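Local atomic coordinates of MGS-MChE2 (Uncultured bacterium, PDB entry 5JD6), a protein that is probably an esterase of the alpha/beta hydrolase superfamily, hydrolysing ester bonds, with a natural substrate that is not established. Residues Ile96-Thr101 with Pro189-Pro194; Ala110-Gly115 with Gln243-Trp248. All blocks are in the same frame, centred on the assembly; numbering follows the deposited sequence.

Interaction 1: Ile96-Thr101 with Pro189-Pro194; sequences IALLAT and PKMKTP
Helix 92-103, which directly follows strand 85-91 and its probable nucleophile elbow in this alpha/beta hydrolase fold, is met on one side by M191, from the loop leading into strand 195-200. The contact is a single methyl group set against the L98-T101 turn of the helix. CG of M191 leaves beside the backbone N (chi1 -72°), and the extended chain then bends at its last torsion (chi3 50°), turning CE back onto the helix. There M191 CE approaches T101 OG1 at 3.2 Å and L98 O at 3.5 Å. M191 CE also packs against L98 CD2 at 3.8 Å, the two side chains crossing at roughly a right angle. T101 OG1 is turned toward L98 O of its own helix, though the bond is modelled too short to be relied on. T101 also packs on V108 and L111, while L98 touches L188 and I113. M191 adds no polar partner to this turn: its methyl, probably slightly polarised by the adjacent sulfur, lies over two oxygens and an aliphatic branch in a buried, mainly dispersive contact.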
# COMPACT_ATOMS: atom_id res chain seq x y z
N ILE A 96 -2.49 -0.34 -5.76
CA ILE A 96 -2.44 1.07 -6.10
C ILE A 96 -0.99 1.54 -6.19
O ILE A 96 -0.62 2.26 -7.12
CB ILE A 96 -3.18 1.95 -5.06
CG1 ILE A 96 -4.57 1.40 -4.78
CG2 ILE A 96 -3.24 3.39 -5.54
CD1 ILE A 96 -5.47 1.36 -5.98
N ALA A 97 -0.19 1.12 -5.22
CA ALA A 97 1.22 1.48 -5.17
C ALA A 97 1.97 0.93 -6.39
O ALA A 97 2.77 1.64 -7.00
CB ALA A 97 1.85 0.97 -3.89
N LEU A 98 1.70 -0.33 -6.71
CA LEU A 98 2.30 -0.97 -7.88
C LEU A 98 1.99 -0.21 -9.16
O LEU A 98 2.89 0.10 -9.95
CB LEU A 98 1.82 -2.42 -8.00
CG LEU A 98 2.60 -3.47 -7.22
CD1 LEU A 98 1.71 -4.64 -6.86
CD2 LEU A 98 3.81 -3.94 -8.02
N LEU A 99 0.71 0.09 -9.38
CA LEU A 99 0.28 0.79 -10.58
C LEU A 99 0.91 2.18 -10.64
O LEU A 99 1.29 2.65 -11.71
CB LEU A 99 -1.24 0.89 -10.63
CG LEU A 99 -1.81 1.51 -11.92
CD1 LEU A 99 -1.24 0.82 -13.15
CD2 LEU A 99 -3.32 1.44 -11.92
N ALA A 100 1.01 2.83 -9.49
CA ALA A 100 1.62 4.15 -9.40
C ALA A 100 3.10 4.11 -9.78
O ALA A 100 3.60 5.00 -10.46
CB ALA A 100 1.44 4.73 -8.01
N THR A 101 3.79 3.06 -9.33
CA THR A 101 5.20 2.88 -9.66
C THR A 101 5.37 2.58 -11.15
O THR A 101 6.39 2.93 -11.75
CB THR A 101 5.83 1.74 -8.84
OG1 THR A 101 5.06 0.55 -9.00
CG2 THR A 101 5.88 2.10 -7.37
N PRO A 189 7.80 -7.50 -15.22
CA PRO A 189 9.13 -7.92 -15.68
C PRO A 189 10.22 -6.84 -15.73
O PRO A 189 11.39 -7.18 -15.59
CB PRO A 189 8.86 -8.45 -17.10
CG PRO A 189 7.40 -8.21 -17.37
CD PRO A 189 6.76 -8.15 -16.03
N LYS A 190 9.86 -5.58 -15.93
CA LYS A 190 10.86 -4.52 -15.78
C LYS A 190 10.24 -3.24 -15.22
O LYS A 190 10.22 -2.19 -15.88
CB LYS A 190 11.58 -4.26 -17.11
CG LYS A 190 12.75 -3.27 -17.01
CD LYS A 190 13.55 -3.22 -18.30
CE LYS A 190 14.61 -2.13 -18.23
NZ LYS A 190 13.97 -0.79 -18.28
N MET A 191 9.71 -3.34 -14.01
CA MET A 191 9.49 -2.17 -13.18
C MET A 191 10.74 -2.05 -12.31
O MET A 191 10.83 -2.65 -11.23
CB MET A 191 8.21 -2.31 -12.34
CG MET A 191 6.93 -2.17 -13.16
SD MET A 191 5.46 -2.82 -12.33
CE MET A 191 5.59 -2.03 -10.73
N LYS A 192 11.70 -1.28 -12.81
CA LYS A 192 13.07 -1.27 -12.29
C LYS A 192 13.22 -0.94 -10.81
O LYS A 192 14.20 -1.34 -10.18
CB LYS A 192 13.92 -0.27 -13.09
CG LYS A 192 14.26 -0.71 -14.49
CD LYS A 192 14.48 0.50 -15.39
CE LYS A 192 15.95 0.63 -15.77
NZ LYS A 192 16.33 2.03 -16.06
N THR A 193 12.25 -0.22 -10.27
CA THR A 193 12.35 0.31 -8.91
C THR A 193 12.63 -0.79 -7.88
O THR A 193 12.03 -1.86 -7.94
CB THR A 193 11.06 1.05 -8.50
OG1 THR A 193 10.02 0.10 -8.22
CG2 THR A 193 10.61 2.00 -9.60
N PRO A 194 13.56 -0.52 -6.95
CA PRO A 194 13.89 -1.43 -5.86
C PRO A 194 12.66 -1.78 -5.03
O PRO A 194 11.99 -0.88 -4.51
CB PRO A 194 14.91 -0.64 -5.03
CG PRO A 194 15.50 0.33 -5.99
CD PRO A 194 14.38 0.71 -6.92

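Interaction 2: Ala110-Gly115 with Gln243-Trp248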
# COMPACT_ATOMS: atom_id res chain seq x y z
N ALA A 110 11.47 3.81 -3.77
CA ALA A 110 11.40 2.38 -3.47
C ALA A 110 9.95 1.96 -3.26
O ALA A 110 9.09 2.78 -2.93
CB ALA A 110 12.24 2.04 -2.26
N LEU A 111 9.69 0.67 -3.44
CA LEU A 111 8.34 0.13 -3.30
C LEU A 111 8.32 -1.01 -2.30
O LEU A 111 9.02 -2.01 -2.46
CB LEU A 111 7.83 -0.36 -4.66
CG LEU A 111 6.49 -1.10 -4.68
CD1 LEU A 111 5.37 -0.22 -4.15
CD2 LEU A 111 6.17 -1.58 -6.09
N VAL A 112 7.52 -0.86 -1.24
CA VAL A 112 7.39 -1.92 -0.25
C VAL A 112 6.01 -2.55 -0.33
O VAL A 112 4.99 -1.87 -0.25
CB VAL A 112 7.63 -1.39 1.18
CG1 VAL A 112 7.71 -2.55 2.16
CG2 VAL A 112 8.90 -0.55 1.23
N ILE A 113 5.98 -3.87 -0.50
CA ILE A 113 4.74 -4.60 -0.72
C ILE A 113 4.55 -5.70 0.31
O ILE A 113 5.50 -6.42 0.65
CB ILE A 113 4.71 -5.20 -2.14
CG1 ILE A 113 4.53 -4.10 -3.17
CG2 ILE A 113 3.60 -6.23 -2.28
CD1 ILE A 113 4.74 -4.58 -4.58
N THR A 114 3.33 -5.82 0.80
CA THR A 114 3.01 -6.85 1.78
C THR A 114 1.53 -7.23 1.75
O THR A 114 0.65 -6.39 1.93
CB THR A 114 3.41 -6.40 3.20
OG1 THR A 114 2.83 -7.28 4.18
CG2 THR A 114 3.01 -4.96 3.47
N GLY A 115 1.27 -8.52 1.51
CA GLY A 115 -0.08 -9.03 1.39
C GLY A 115 -0.93 -8.21 0.45
O GLY A 115 -2.03 -7.78 0.80
N GLN A 243 11.53 -4.32 11.73
CA GLN A 243 12.94 -4.71 11.72
C GLN A 243 13.38 -5.18 10.33
O GLN A 243 14.47 -4.83 9.87
CB GLN A 243 13.20 -5.81 12.75
CG GLN A 243 14.66 -5.97 13.12
CD GLN A 243 14.91 -7.18 13.99
OE1 GLN A 243 14.18 -8.18 13.92
NE2 GLN A 243 15.94 -7.11 14.83
N LEU A 244 12.54 -5.97 9.68
CA LEU A 244 12.82 -6.45 8.33
C LEU A 244 12.90 -5.29 7.34
O LEU A 244 13.82 -5.21 6.53
CB LEU A 244 11.76 -7.45 7.87
CG LEU A 244 11.82 -8.86 8.45
CD1 LEU A 244 10.66 -9.70 7.94
CD2 LEU A 244 13.15 -9.52 8.12
N LEU A 245 11.92 -4.39 7.43
CA LEU A 245 11.86 -3.24 6.54
C LEU A 245 13.00 -2.26 6.80
O LEU A 245 13.59 -1.72 5.86
CB LEU A 245 10.51 -2.52 6.68
CG LEU A 245 10.32 -1.28 5.82
CD1 LEU A 245 10.58 -1.61 4.36
CD2 LEU A 245 8.92 -0.70 6.00
N HIS A 246 13.31 -2.04 8.07
CA HIS A 246 14.37 -1.11 8.44
C HIS A 246 15.72 -1.57 7.92
O HIS A 246 16.50 -0.78 7.40
CB HIS A 246 14.43 -0.95 9.96
CG HIS A 246 15.23 0.24 10.41
ND1 HIS A 246 15.63 0.41 11.72
CD2 HIS A 246 15.69 1.31 9.73
CE1 HIS A 246 16.31 1.54 11.82
NE2 HIS A 246 16.36 2.11 10.63
N GLU A 247 15.99 -2.87 8.05
CA GLU A 247 17.26 -3.43 7.60
C GLU A 247 17.39 -3.37 6.08
O GLU A 247 18.49 -3.20 5.55
CB GLU A 247 17.41 -4.88 8.07
CG GLU A 247 18.10 -5.01 9.42
CD GLU A 247 19.49 -4.40 9.43
OE1 GLU A 247 20.17 -4.43 8.38
OE2 GLU A 247 19.91 -3.88 10.48
N TRP A 248 16.27 -3.50 5.39
CA TRP A 248 16.27 -3.39 3.94
C TRP A 248 16.60 -1.96 3.53
O TRP A 248 17.31 -1.74 2.55
CB TRP A 248 14.91 -3.81 3.37
CG TRP A 248 14.89 -3.87 1.87
CD1 TRP A 248 15.39 -4.86 1.08
CD2 TRP A 248 14.33 -2.89 0.98
NE1 TRP A 248 15.18 -4.56 -0.25
CE2 TRP A 248 14.53 -3.36 -0.33
CE3 TRP A 248 13.67 -1.67 1.17
CZ2 TRP A 248 14.10 -2.65 -1.45
CZ3 TRP A 248 13.25 -0.97 0.06
CH2 TRP A 248 13.46 -1.46 -1.23
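V112 and A110, alternate residues of the central strand 108-113, pack against L245 and W248, one helical turn apart on helix 238-252. All four CB atoms point across the interface, and the chains come nearest at V112 and L245, whose CA atoms are 8.2 Å apart. V112 offers a forked end: with CG1 opposite the backbone N (chi1 -171°) and CG2 beside it, both methyls face the helix. L245 CD1 fits against this fork, 3.7 Å from V112 CG1 and 3.7 Å from V112 CG2, so one methyl meets two. L245 reaches the strand because its CG extends directly away from the backbone N (chi1 179°), carrying CD1 to the valine; L245 also packs on I198 and F42. W248 makes the longer reach. Its indole extends across to A110, which it meets with the far edge of its six-membered ring: A110 CB lies in the ring plane, 3.8 Å from W248 CH2 and 3.9 Å from W248 CZ3. This is edge packing by an alanine methyl, not a CH-pi contact over a face. The indole is also held through NE1, hydrogen-bonded to D222 OD2, and meets the ring of F254 with the planes inclined by about 50°. Across the two segments the contact is wholly apolar and buried. Its two methyl-rich meetings, leucine with valine and indole edge with alanine, join helix 238-252 to strand 108-113 of the alpha/beta hydrolase sheet by apolar packing alone, while the one polar atom of the tryptophan ring is satisfied by D222.

How the interactions relate
From the N terminus the chain passes through 96-101, 110-115, 189-194 and 243-248, so the segments alternate: interaction 1 closes a loop from helix 92-103 to the approach to strand 195-200, and interaction 2, opened within that loop, closes beyond it on helix 238-252. The two loops therefore cross, and both include the unmodelled residues 120-152. Strand 108-113 lies between the helices: L111 and I113 pack on helix 92-103, while alternate residues face helix 238-252. P194 joins the contacts, its O probably accepting a hydrogen bond from L111 N (3.0 Å) and touching A110 and W248. Together they tie helix 92-103 to the loop entering strand 195-200 and helix 238-252 to strand 108-113, on opposite faces of the sheet.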